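Local structure of probable porin (Pseudomonas aeruginosa, 4FSO) at residues F112-F117 and S148-G153; V21-D26 and E394-A399; F307-E312 and D341-A346. The protein probably forms a water-filled beta-barrel channel through the outer membrane, letting small solutes pass, as other OprD-family porins do. All coordinates share one frame; numbering follows the deposited sequence.

Contact 1 of 3, residues F112-F117 and S148-G153. With C8E ((hydroxyethyloxy)tri(ethyloxy)octane), chain K; C8E ((hydroxyethyloxy)tri(ethyloxy)octane), chain J.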
loop_
_atom_site.group_PDB
_atom_site.type_symbol
_atom_site.label_atom_id
_atom_site.label_comp_id
_atom_site.label_asym_id
_atom_site.label_seq_id
_atom_site.Cartn_x
_atom_site.Cartn_y
_atom_site.Cartn_z
ATOM N N PHE A 112 26.288 -8.145 5.288
ATOM C CA PHE A 112 27.364 -9.024 4.880
ATOM C C PHE A 112 26.879 -9.787 3.662
ATOM O O PHE A 112 25.715 -10.200 3.606
ATOM C CB PHE A 112 27.737 -10.015 5.975
ATOM C CG PHE A 112 28.725 -11.043 5.518
ATOM C CD1 PHE A 112 28.301 -12.261 5.017
ATOM C CD2 PHE A 112 30.081 -10.778 5.549
ATOM C CE1 PHE A 112 29.210 -13.201 4.566
ATOM C CE2 PHE A 112 30.997 -11.719 5.107
ATOM C CZ PHE A 112 30.558 -12.932 4.612
ATOM N N SER A 113 27.770 -9.982 2.699
ATOM C CA SER A 113 27.426 -10.635 1.435
ATOM C C SER A 113 26.145 -10.051 0.813
ATOM O O SER A 113 26.102 -8.872 0.476
ATOM C CB SER A 113 27.319 -12.152 1.623
ATOM O OG SER A 113 27.634 -12.843 0.425
ATOM N N GLN A 114 25.111 -10.873 0.670
ATOM C CA GLN A 114 23.837 -10.395 0.135
ATOM C C GLN A 114 22.762 -10.439 1.218
ATOM O O GLN A 114 21.587 -10.660 0.944
ATOM C CB GLN A 114 23.406 -11.230 -1.072
ATOM C CG GLN A 114 24.502 -11.479 -2.095
ATOM C CD GLN A 114 24.994 -10.204 -2.740
ATOM O OE1 GLN A 114 24.223 -9.270 -2.955
ATOM N NE2 GLN A 114 26.289 -10.148 -3.039
ATOM N N THR A 115 23.180 -10.218 2.455
ATOM C CA THR A 115 22.281 -10.317 3.584
ATOM C C THR A 115 22.354 -9.019 4.402
ATOM O O THR A 115 23.435 -8.459 4.604
ATOM C CB THR A 115 22.672 -11.544 4.445
ATOM O OG1 THR A 115 22.513 -12.742 3.672
ATOM C CG2 THR A 115 21.830 -11.639 5.714
ATOM N N GLN A 116 21.206 -8.530 4.859
ATOM C CA GLN A 116 21.182 -7.296 5.626
ATOM C C GLN A 116 20.158 -7.315 6.760
ATOM O O GLN A 116 19.092 -7.919 6.650
ATOM C CB GLN A 116 20.976 -6.095 4.698
ATOM C CG GLN A 116 20.123 -6.407 3.493
ATOM C CD GLN A 116 20.682 -5.822 2.210
ATOM O OE1 GLN A 116 20.838 -6.530 1.207
ATOM N NE2 GLN A 116 20.975 -4.524 2.227
ATOM N N PHE A 117 20.509 -6.665 7.863
ATOM C CA PHE A 117 19.653 -6.617 9.036
ATOM C C PHE A 117 19.434 -5.157 9.385
ATOM O O PHE A 117 20.308 -4.333 9.170
ATOM C CB PHE A 117 20.298 -7.375 10.214
ATOM C CG PHE A 117 19.526 -7.264 11.507
ATOM C CD1 PHE A 117 18.323 -7.944 11.676
ATOM C CD2 PHE A 117 19.991 -6.469 12.544
ATOM C CE1 PHE A 117 17.599 -7.833 12.859
ATOM C CE2 PHE A 117 19.274 -6.353 13.729
ATOM C CZ PHE A 117 18.076 -7.039 13.886
ATOM N N SER A 148 17.695 -11.473 2.845
ATOM C CA SER A 148 18.816 -12.272 2.352
ATOM C C SER A 148 18.560 -12.777 0.942
ATOM O O SER A 148 17.488 -13.304 0.655
ATOM C CB SER A 148 19.075 -13.450 3.288
ATOM O OG SER A 148 20.253 -14.120 2.912
ATOM N N GLU A 149 19.544 -12.608 0.062
ATOM C CA GLU A 149 19.412 -13.023 -1.335
ATOM C C GLU A 149 20.753 -13.563 -1.827
ATOM O O GLU A 149 21.303 -13.093 -2.828
ATOM C CB GLU A 149 18.923 -11.865 -2.221
ATOM C CG GLU A 149 18.428 -12.292 -3.620
ATOM C CD GLU A 149 17.991 -11.127 -4.529
ATOM O OE1 GLU A 149 17.659 -10.035 -4.014
ATOM O OE2 GLU A 149 17.984 -11.315 -5.769
ATOM N N GLU A 150 21.282 -14.546 -1.106
ATOM C CA GLU A 150 22.594 -15.096 -1.434
ATOM C C GLU A 150 22.541 -15.881 -2.740
ATOM O O GLU A 150 23.491 -15.864 -3.527
ATOM C CB GLU A 150 23.136 -15.948 -0.277
ATOM C CG GLU A 150 23.283 -15.176 1.044
ATOM C CD GLU A 150 24.336 -14.050 0.985
ATOM O OE1 GLU A 150 25.213 -14.092 0.096
ATOM O OE2 GLU A 150 24.282 -13.123 1.832
ATOM N N ILE A 151 21.415 -16.551 -2.968
ATOM C CA ILE A 151 21.147 -17.164 -4.255
ATOM C C ILE A 151 20.324 -16.198 -5.086
ATOM O O ILE A 151 19.192 -15.876 -4.723
ATOM C CB ILE A 151 20.383 -18.484 -4.107
ATOM C CG1 ILE A 151 21.102 -19.401 -3.116
ATOM C CG2 ILE A 151 20.242 -19.164 -5.469
ATOM C CD1 ILE A 151 20.502 -20.782 -3.027
ATOM N N ALA A 152 20.897 -15.729 -6.189
ATOM C CA ALA A 152 20.261 -14.696 -7.009
ATOM C C ALA A 152 18.888 -15.122 -7.518
ATOM O O ALA A 152 18.710 -16.246 -7.987
ATOM C CB ALA A 152 21.155 -14.307 -8.167
ATOM N N GLY A 153 17.920 -14.216 -7.415
ATOM C CA GLY A 153 16.555 -14.506 -7.813
ATOM C C GLY A 153 15.741 -15.169 -6.716
ATOM O O GLY A 153 14.573 -15.498 -6.912
HETATM C C2 C8E K . 28.502 -16.687 1.294
HETATM C C3 C8E K . 27.502 -17.051 2.404
HETATM C C4 C8E K . 27.481 -15.964 3.484
HETATM C C5 C8E K . 26.433 -16.177 4.573
HETATM C C6 C8E K . 25.568 -14.915 4.695
HETATM C C7 C8E K . 24.552 -14.980 5.834
HETATM C C1 C8E J . 12.693 -11.471 13.108
HETATM C C2 C8E J . 13.742 -10.642 12.359
HETATM C C3 C8E J . 15.119 -10.717 13.032
HETATM C C4 C8E J . 15.835 -12.059 12.823
HETATM C C5 C8E J . 17.088 -12.204 13.695
HETATM C C6 C8E J . 18.333 -12.452 12.844
HETATM C C7 C8E J . 19.545 -11.688 13.370
HETATM C C8 C8E J . 20.676 -11.918 12.357
HETATM O O9 C8E J . 21.783 -11.060 12.608
HETATM C C10 C8E J . 22.082 -10.124 11.569
HETATM C C11 C8E J . 23.176 -10.643 10.618
HETATM O O12 C8E J . 23.687 -9.596 9.795
HETATM C C13 C8E J . 24.202 -10.057 8.550
HETATM C C14 C8E J . 24.954 -11.373 8.720
HETATM O O15 C8E J . 24.592 -12.308 7.726
#
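Glu150 reaches across to Ser113, Gln114 and Thr115 because its chain leaves with CG beside the backbone N and bends at chi2 (-65°). Thr115 meets it with OG1 also beside its own backbone N (chi1 -63°), and the two side chains cross at about a right angle. The carboxylate is then gripped at both oxygens. OE1 takes the hydroxyl of Ser113 (OG to OE1 2.7 Å). OE2 accepts two bonds, one from Gln114 N at 2.7 Å on the syn side, tilted well out of the carboxylate plane, and one from Thr115 OG1 at 2.6 Å through the anti lone pair. Thr115 OG1 in turn accepts from Ser148 OG at 2.8 Å, so a relay of hydroxyls leads back to the segment that carries Glu150. Backbone support comes from Glu149 N to Gln114 O, 3.0 Å. Detergent lies close by: the edge of the Phe112 ring meets one chain (CE1 to C4 of C8E chain K, 3.4 Å), and Thr115 CG2 touches another. Phe112 and Thr115 close a two-residue turn by reciprocal backbone bonds, and the carboxylate binds across this tight beta-hairpin, in keeping with the short turns at the periplasmic end of a porin.

Contact 2 of 3, residues V21-D26 and E394-A399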
loop_
_atom_site.group_PDB
_atom_site.type_symbol
_atom_site.label_atom_id
_atom_site.label_comp_id
_atom_site.label_asym_id
_atom_site.label_seq_id
_atom_site.Cartn_x
_atom_site.Cartn_y
_atom_site.Cartn_z
ATOM N N VAL A 21 -0.854 19.315 0.534
ATOM C CA VAL A 21 -2.058 18.536 0.281
ATOM C C VAL A 21 -3.353 19.213 0.721
ATOM O O VAL A 21 -3.537 19.575 1.881
ATOM C CB VAL A 21 -1.965 17.107 0.880
ATOM C CG1 VAL A 21 -1.495 17.161 2.314
ATOM C CG2 VAL A 21 -3.307 16.416 0.792
ATOM N N TYR A 22 -4.249 19.390 -0.232
ATOM C CA TYR A 22 -5.585 19.841 0.097
ATOM C C TYR A 22 -6.539 18.679 -0.141
ATOM O O TYR A 22 -6.406 17.925 -1.114
ATOM C CB TYR A 22 -5.980 21.080 -0.708
ATOM C CG TYR A 22 -7.432 21.426 -0.533
ATOM C CD1 TYR A 22 -7.874 22.088 0.611
ATOM C CD2 TYR A 22 -8.374 21.068 -1.497
ATOM C CE1 TYR A 22 -9.207 22.394 0.788
ATOM C CE2 TYR A 22 -9.708 21.368 -1.329
ATOM C CZ TYR A 22 -10.120 22.028 -0.183
ATOM O OH TYR A 22 -11.450 22.326 -0.011
ATOM N N PHE A 23 -7.492 18.537 0.767
ATOM C CA PHE A 23 -8.341 17.359 0.818
ATOM C C PHE A 23 -9.767 17.800 1.121
ATOM O O PHE A 23 -10.027 18.465 2.128
ATOM C CB PHE A 23 -7.782 16.411 1.877
ATOM C CG PHE A 23 -8.775 15.443 2.440
ATOM C CD1 PHE A 23 -9.517 15.770 3.569
ATOM C CD2 PHE A 23 -8.924 14.179 1.885
ATOM C CE1 PHE A 23 -10.418 14.877 4.108
ATOM C CE2 PHE A 23 -9.822 13.274 2.423
ATOM C CZ PHE A 23 -10.567 13.628 3.540
ATOM N N ASN A 24 -10.681 17.462 0.220
ATOM C CA ASN A 24 -12.078 17.844 0.365
ATOM C C ASN A 24 -12.959 16.609 0.317
ATOM O O ASN A 24 -12.756 15.754 -0.532
ATOM C CB ASN A 24 -12.477 18.812 -0.749
ATOM C CG ASN A 24 -13.976 18.913 -0.925
ATOM O OD1 ASN A 24 -14.650 19.585 -0.161
ATOM N ND2 ASN A 24 -14.503 18.236 -1.935
ATOM N N ARG A 25 -13.915 16.512 1.236
ATOM C CA ARG A 25 -14.853 15.388 1.279
ATOM C C ARG A 25 -16.301 15.879 1.313
ATOM O O ARG A 25 -16.638 16.729 2.136
ATOM C CB ARG A 25 -14.608 14.525 2.514
ATOM C CG ARG A 25 -13.747 13.288 2.311
ATOM C CD ARG A 25 -13.991 12.316 3.463
ATOM N NE ARG A 25 -12.781 11.653 3.936
ATOM C CZ ARG A 25 -12.518 10.356 3.774
ATOM N NH1 ARG A 25 -13.389 9.563 3.153
ATOM N NH2 ARG A 25 -11.378 9.851 4.242
ATOM N N ASP A 26 -17.150 15.336 0.435
ATOM C CA ASP A 26 -18.581 15.677 0.417
ATOM C C ASP A 26 -19.472 14.500 0.791
ATOM O O ASP A 26 -19.390 13.441 0.167
ATOM C CB ASP A 26 -19.009 16.198 -0.958
ATOM C CG ASP A 26 -18.418 17.547 -1.276
ATOM O OD1 ASP A 26 -18.040 18.276 -0.330
ATOM O OD2 ASP A 26 -18.336 17.879 -2.475
ATOM N N GLU A 394 -14.840 12.777 -2.930
ATOM C CA GLU A 394 -13.577 13.213 -2.366
ATOM C C GLU A 394 -12.669 13.803 -3.445
ATOM O O GLU A 394 -12.595 13.289 -4.571
ATOM C CB GLU A 394 -12.903 12.061 -1.626
ATOM C CG GLU A 394 -11.548 12.383 -1.074
ATOM C CD GLU A 394 -10.945 11.218 -0.322
ATOM O OE1 GLU A 394 -11.595 10.762 0.639
ATOM O OE2 GLU A 394 -9.834 10.757 -0.693
ATOM N N VAL A 395 -12.021 14.914 -3.091
ATOM C CA VAL A 395 -11.008 15.544 -3.929
ATOM C C VAL A 395 -9.721 15.708 -3.129
ATOM O O VAL A 395 -9.714 16.372 -2.087
ATOM C CB VAL A 395 -11.438 16.954 -4.447
ATOM C CG1 VAL A 395 -10.249 17.676 -5.059
ATOM C CG2 VAL A 395 -12.549 16.858 -5.471
ATOM N N ARG A 396 -8.643 15.093 -3.612
ATOM C CA ARG A 396 -7.306 15.340 -3.061
ATOM C C ARG A 396 -6.468 16.086 -4.084
ATOM O O ARG A 396 -6.302 15.622 -5.217
ATOM C CB ARG A 396 -6.587 14.038 -2.684
ATOM C CG ARG A 396 -7.250 13.236 -1.571
ATOM C CD ARG A 396 -6.373 12.060 -1.149
ATOM N NE ARG A 396 -7.020 11.219 -0.152
ATOM C CZ ARG A 396 -6.629 9.982 0.139
ATOM N NH1 ARG A 396 -5.600 9.440 -0.498
ATOM N NH2 ARG A 396 -7.269 9.278 1.061
ATOM N N LEU A 397 -5.959 17.246 -3.684
ATOM C CA LEU A 397 -4.993 17.989 -4.483
ATOM C C LEU A 397 -3.633 17.837 -3.836
ATOM O O LEU A 397 -3.460 18.173 -2.664
ATOM C CB LEU A 397 -5.358 19.461 -4.499
ATOM C CG LEU A 397 -6.631 19.774 -5.266
ATOM C CD1 LEU A 397 -7.087 21.194 -4.971
ATOM C CD2 LEU A 397 -6.346 19.598 -6.735
ATOM N N ILE A 398 -2.658 17.324 -4.569
ATOM C CA ILE A 398 -1.353 17.155 -3.941
ATOM C C ILE A 398 -0.186 17.767 -4.714
ATOM O O ILE A 398 0.060 17.435 -5.881
ATOM C CB ILE A 398 -1.038 15.666 -3.634
ATOM C CG1 ILE A 398 -2.215 14.988 -2.924
ATOM C CG2 ILE A 398 0.244 15.554 -2.809
ATOM C CD1 ILE A 398 -3.120 14.193 -3.852
ATOM N N ALA A 399 0.525 18.664 -4.044
ATOM C CA ALA A 399 1.770 19.202 -4.586
ATOM C C ALA A 399 2.957 18.680 -3.771
ATOM O O ALA A 399 3.001 18.769 -2.539
ATOM C CB ALA A 399 1.752 20.744 -4.638
#
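Over one face of the Arg25 guanidinium sits Glu394 OE1, 3.2 Å above the plane and near its centre. No N-H points at that oxygen, so the salt bridge (Arg25 NH1 to Glu394 OE1, 3.3 Å) works by charge alone. The Phe23 ring lies between the two arginines and meets both at its edge: Arg25 NE and, from the opposite strand, Arg396 CG, 4.0 Å from CD2. Arg135 makes a cation-pi contact with the ring. Glu394 stretches out with CG anti to its backbone N (chi1 176°), which carries its other oxygen, OE2, to Arg396 NE at 2.9 Å; OE2 also accepts from Gln303. One carboxylate thus ties both arginines. Here the first and last strands of the barrel, 13-26 and 392-404, meet antiparallel and close the cylinder. The run of arginines, with Arg377 and Arg135 close by, is consistent with the basic ladder along the pore wall of OprD channels, where Glu394 would partly offset the mutual repulsion. Paired backbone bonds stitch the seam at Tyr22 with Leu397 and at Asn24 with Val395 (Asn24 N to Val395 O 2.7 Å). On the other face, Tyr22 CD2 rests against Leu397 CD1 at 3.7 Å, while the Tyr22 hydroxyl bonds Glu42.

Contact 3 of 3, residues F307-E312 and D341-A346. With C8E ((hydroxyethyloxy)tri(ethyloxy)octane), chain G.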
loop_
_atom_site.group_PDB
_atom_site.type_symbol
_atom_site.label_atom_id
_atom_site.label_comp_id
_atom_site.label_asym_id
_atom_site.label_seq_id
_atom_site.Cartn_x
_atom_site.Cartn_y
_atom_site.Cartn_z
ATOM N N PHE A 307 -13.256 -2.815 -1.175
ATOM C CA PHE A 307 -14.053 -3.920 -1.715
ATOM C C PHE A 307 -13.715 -5.266 -1.088
ATOM O O PHE A 307 -13.699 -6.297 -1.741
ATOM C CB PHE A 307 -13.968 -3.943 -3.242
ATOM C CG PHE A 307 -14.546 -2.720 -3.858
ATOM C CD1 PHE A 307 -13.763 -1.588 -4.035
ATOM C CD2 PHE A 307 -15.901 -2.677 -4.200
ATOM C CE1 PHE A 307 -14.304 -0.452 -4.574
ATOM C CE2 PHE A 307 -16.461 -1.543 -4.752
ATOM C CZ PHE A 307 -15.658 -0.423 -4.938
ATOM N N ALA A 308 -13.467 -5.233 0.208
ATOM C CA ALA A 308 -12.950 -6.382 0.908
ATOM C C ALA A 308 -13.879 -6.722 2.061
ATOM O O ALA A 308 -13.458 -7.328 3.028
ATOM C CB ALA A 308 -11.539 -6.096 1.399
ATOM N N ASN A 309 -15.137 -6.297 1.949
ATOM C CA ASN A 309 -16.211 -6.657 2.875
ATOM C C ASN A 309 -16.597 -8.133 2.767
ATOM O O ASN A 309 -16.229 -8.784 1.798
ATOM C CB ASN A 309 -17.412 -5.795 2.590
ATOM C CG ASN A 309 -17.210 -4.382 3.040
ATOM O OD1 ASN A 309 -17.151 -4.112 4.242
ATOM N ND2 ASN A 309 -17.106 -3.460 2.082
ATOM N N PRO A 310 -17.338 -8.675 3.753
ATOM C CA PRO A 310 -17.420 -10.141 3.737
ATOM C C PRO A 310 -18.141 -10.700 2.512
ATOM O O PRO A 310 -19.212 -10.209 2.140
ATOM C CB PRO A 310 -18.182 -10.469 5.038
ATOM C CG PRO A 310 -18.028 -9.292 5.884
ATOM C CD PRO A 310 -18.031 -8.121 4.927
ATOM N N GLU A 311 -17.526 -11.698 1.882
ATOM C CA GLU A 311 -18.152 -12.420 0.782
ATOM C C GLU A 311 -18.380 -11.563 -0.442
ATOM O O GLU A 311 -19.160 -11.918 -1.332
ATOM C CB GLU A 311 -19.460 -13.091 1.225
ATOM C CG GLU A 311 -19.310 -14.587 1.419
ATOM C CD GLU A 311 -20.237 -15.119 2.480
ATOM O OE1 GLU A 311 -20.997 -14.314 3.049
ATOM O OE2 GLU A 311 -20.205 -16.335 2.756
ATOM N N GLU A 312 -17.675 -10.441 -0.490
ATOM C CA GLU A 312 -17.851 -9.466 -1.552
ATOM C C GLU A 312 -17.186 -9.919 -2.863
ATOM O O GLU A 312 -16.108 -10.510 -2.864
ATOM C CB GLU A 312 -17.335 -8.108 -1.076
ATOM C CG GLU A 312 -17.203 -7.032 -2.151
ATOM C CD GLU A 312 -17.267 -5.603 -1.587
ATOM O OE1 GLU A 312 -16.807 -5.374 -0.448
ATOM O OE2 GLU A 312 -17.795 -4.704 -2.284
ATOM N N ASP A 341 -20.717 -6.355 -5.415
ATOM C CA ASP A 341 -21.928 -6.839 -4.756
ATOM C C ASP A 341 -21.642 -8.055 -3.898
ATOM O O ASP A 341 -20.475 -8.300 -3.524
ATOM C CB ASP A 341 -23.069 -7.118 -5.741
ATOM C CG ASP A 341 -22.643 -7.963 -6.933
ATOM O OD1 ASP A 341 -21.915 -8.971 -6.754
ATOM O OD2 ASP A 341 -23.059 -7.612 -8.063
ATOM N N HIS A 342 -22.710 -8.796 -3.578
ATOM C CA HIS A 342 -22.614 -10.009 -2.751
ATOM C C HIS A 342 -22.097 -9.766 -1.337
ATOM O O HIS A 342 -21.563 -10.683 -0.713
ATOM C CB HIS A 342 -21.726 -11.073 -3.409
ATOM C CG HIS A 342 -22.460 -11.966 -4.347
ATOM N ND1 HIS A 342 -22.892 -11.541 -5.590
ATOM C CD2 HIS A 342 -22.869 -13.246 -4.219
ATOM C CE1 HIS A 342 -23.523 -12.531 -6.192
ATOM N NE2 HIS A 342 -23.523 -13.579 -5.383
ATOM N N ILE A 343 -22.257 -8.553 -0.822
ATOM C CA ILE A 343 -21.744 -8.282 0.504
ATOM C C ILE A 343 -22.720 -8.839 1.523
ATOM O O ILE A 343 -23.924 -8.621 1.427
ATOM C CB ILE A 343 -21.504 -6.795 0.736
ATOM C CG1 ILE A 343 -20.542 -6.247 -0.324
ATOM C CG2 ILE A 343 -20.950 -6.575 2.125
ATOM C CD1 ILE A 343 -20.448 -4.739 -0.324
ATOM N N ARG A 344 -22.207 -9.606 2.474
ATOM C CA ARG A 344 -23.075 -10.132 3.506
ATOM C C ARG A 344 -23.102 -9.150 4.652
ATOM O O ARG A 344 -22.179 -9.096 5.468
ATOM C CB ARG A 344 -22.630 -11.507 3.992
ATOM C CG ARG A 344 -23.737 -12.238 4.764
ATOM C CD ARG A 344 -23.206 -13.429 5.547
ATOM N NE ARG A 344 -22.115 -13.043 6.440
ATOM C CZ ARG A 344 -20.897 -13.580 6.408
ATOM N NH1 ARG A 344 -20.618 -14.545 5.539
ATOM N NH2 ARG A 344 -19.960 -13.161 7.250
ATOM N N LEU A 345 -24.169 -8.363 4.676
ATOM C CA LEU A 345 -24.401 -7.369 5.702
ATOM C C LEU A 345 -24.827 -8.033 6.985
ATOM O O LEU A 345 -25.545 -9.027 6.951
ATOM C CB LEU A 345 -25.515 -6.433 5.250
ATOM C CG LEU A 345 -25.155 -5.696 3.965
ATOM C CD1 LEU A 345 -26.251 -4.763 3.594
ATOM C CD2 LEU A 345 -23.818 -4.973 4.169
ATOM N N ALA A 346 -24.404 -7.470 8.116
ATOM C CA ALA A 346 -24.873 -7.917 9.429
ATOM C C ALA A 346 -26.405 -8.011 9.466
ATOM O O ALA A 346 -26.967 -8.781 10.237
ATOM C CB ALA A 346 -24.367 -6.984 10.514
HETATM C C1 C8E G . -15.771 -10.450 -20.063
HETATM C C2 C8E G . -16.206 -10.769 -18.633
HETATM C C3 C8E G . -16.303 -9.531 -17.735
HETATM C C4 C8E G . -17.242 -9.769 -16.550
HETATM C C5 C8E G . -16.697 -9.300 -15.198
HETATM C C6 C8E G . -16.116 -10.437 -14.362
HETATM C C7 C8E G . -16.327 -10.204 -12.873
HETATM C C8 C8E G . -17.335 -11.215 -12.332
HETATM O O9 C8E G . -17.578 -10.968 -10.964
HETATM C C10 C8E G . -17.996 -9.641 -10.729
HETATM C C11 C8E G . -18.997 -9.624 -9.582
HETATM O O12 C8E G . -19.682 -8.393 -9.588
HETATM C C13 C8E G . -21.021 -8.531 -10.033
HETATM C C14 C8E G . -21.510 -7.253 -10.713
#
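A type II beta turn, Asn309 to Glu312, ends the long loop leading into barrel strand 313-322 and docks on the last residues of the neighbouring strand, 331-344, at what is probably the extracellular rim of the porin. Pro310 and Glu311 occupy the corners of the turn, and Glu312 N returns to Asn309 O to close it. Across the contact, the Pro310 carbonyl receives Arg344 N at 3.1 Å in a nearly straight bond (170° at the hydrogen), a single backbone bond beyond the strand pairing of Asp341 with Arg313.

Arg344 points from its strand toward the turn, with CG anti to the backbone N, and then bends at chi3. That bend lays one face of its guanidinium over Pro310 CB, which lies 3.9 Å from NH2, and brings NH1 to Glu311. The salt bridge, Glu311 OE1 to Arg344 NH1, measures 2.5 Å; the two side chains approach at a slant, their flat groups 82° apart. NH2 also makes a weak hydrogen bond to the carbonyl of Ala285.

Ile343 is buried against Asn309 and Glu312. Its CG2 branch rests on Asn309 CB at 3.7 Å, while CG1 and CD1 run alongside the extended Glu312 chain, CD1 coming to 3.3 Å from OE2. On the strand itself, His342 ND1 donates to Asp341 OD1. The Glu312 carboxylate is buried, and Asn309 supplies two N-H donors to its OE1: OE1 receives the backbone N of Asn309 on its anti lone pair, 3.1 Å away, and Asn309 ND2 on the syn side at 3.2 Å.

All three contacts lie on the wall of one barrel, yet only contact 2 pairs two full strands; contacts 1 and 3 each set a turn or loop against a strand end. Contacts 1 and 2 are at the surface, whereas contact 3 is partly buried. Contact 1 lies across the chain's centre from the other two, its centre 41 Å from each, and contacts 2 and 3 have centres 28 Å apart. In every case a glutamate does much of the work, with different partners: hydroxyls and a backbone N-H beside detergent in contact 1, two arginines in contact 2, and in contact 3 an arginine for one glutamate and an asparagine for the next.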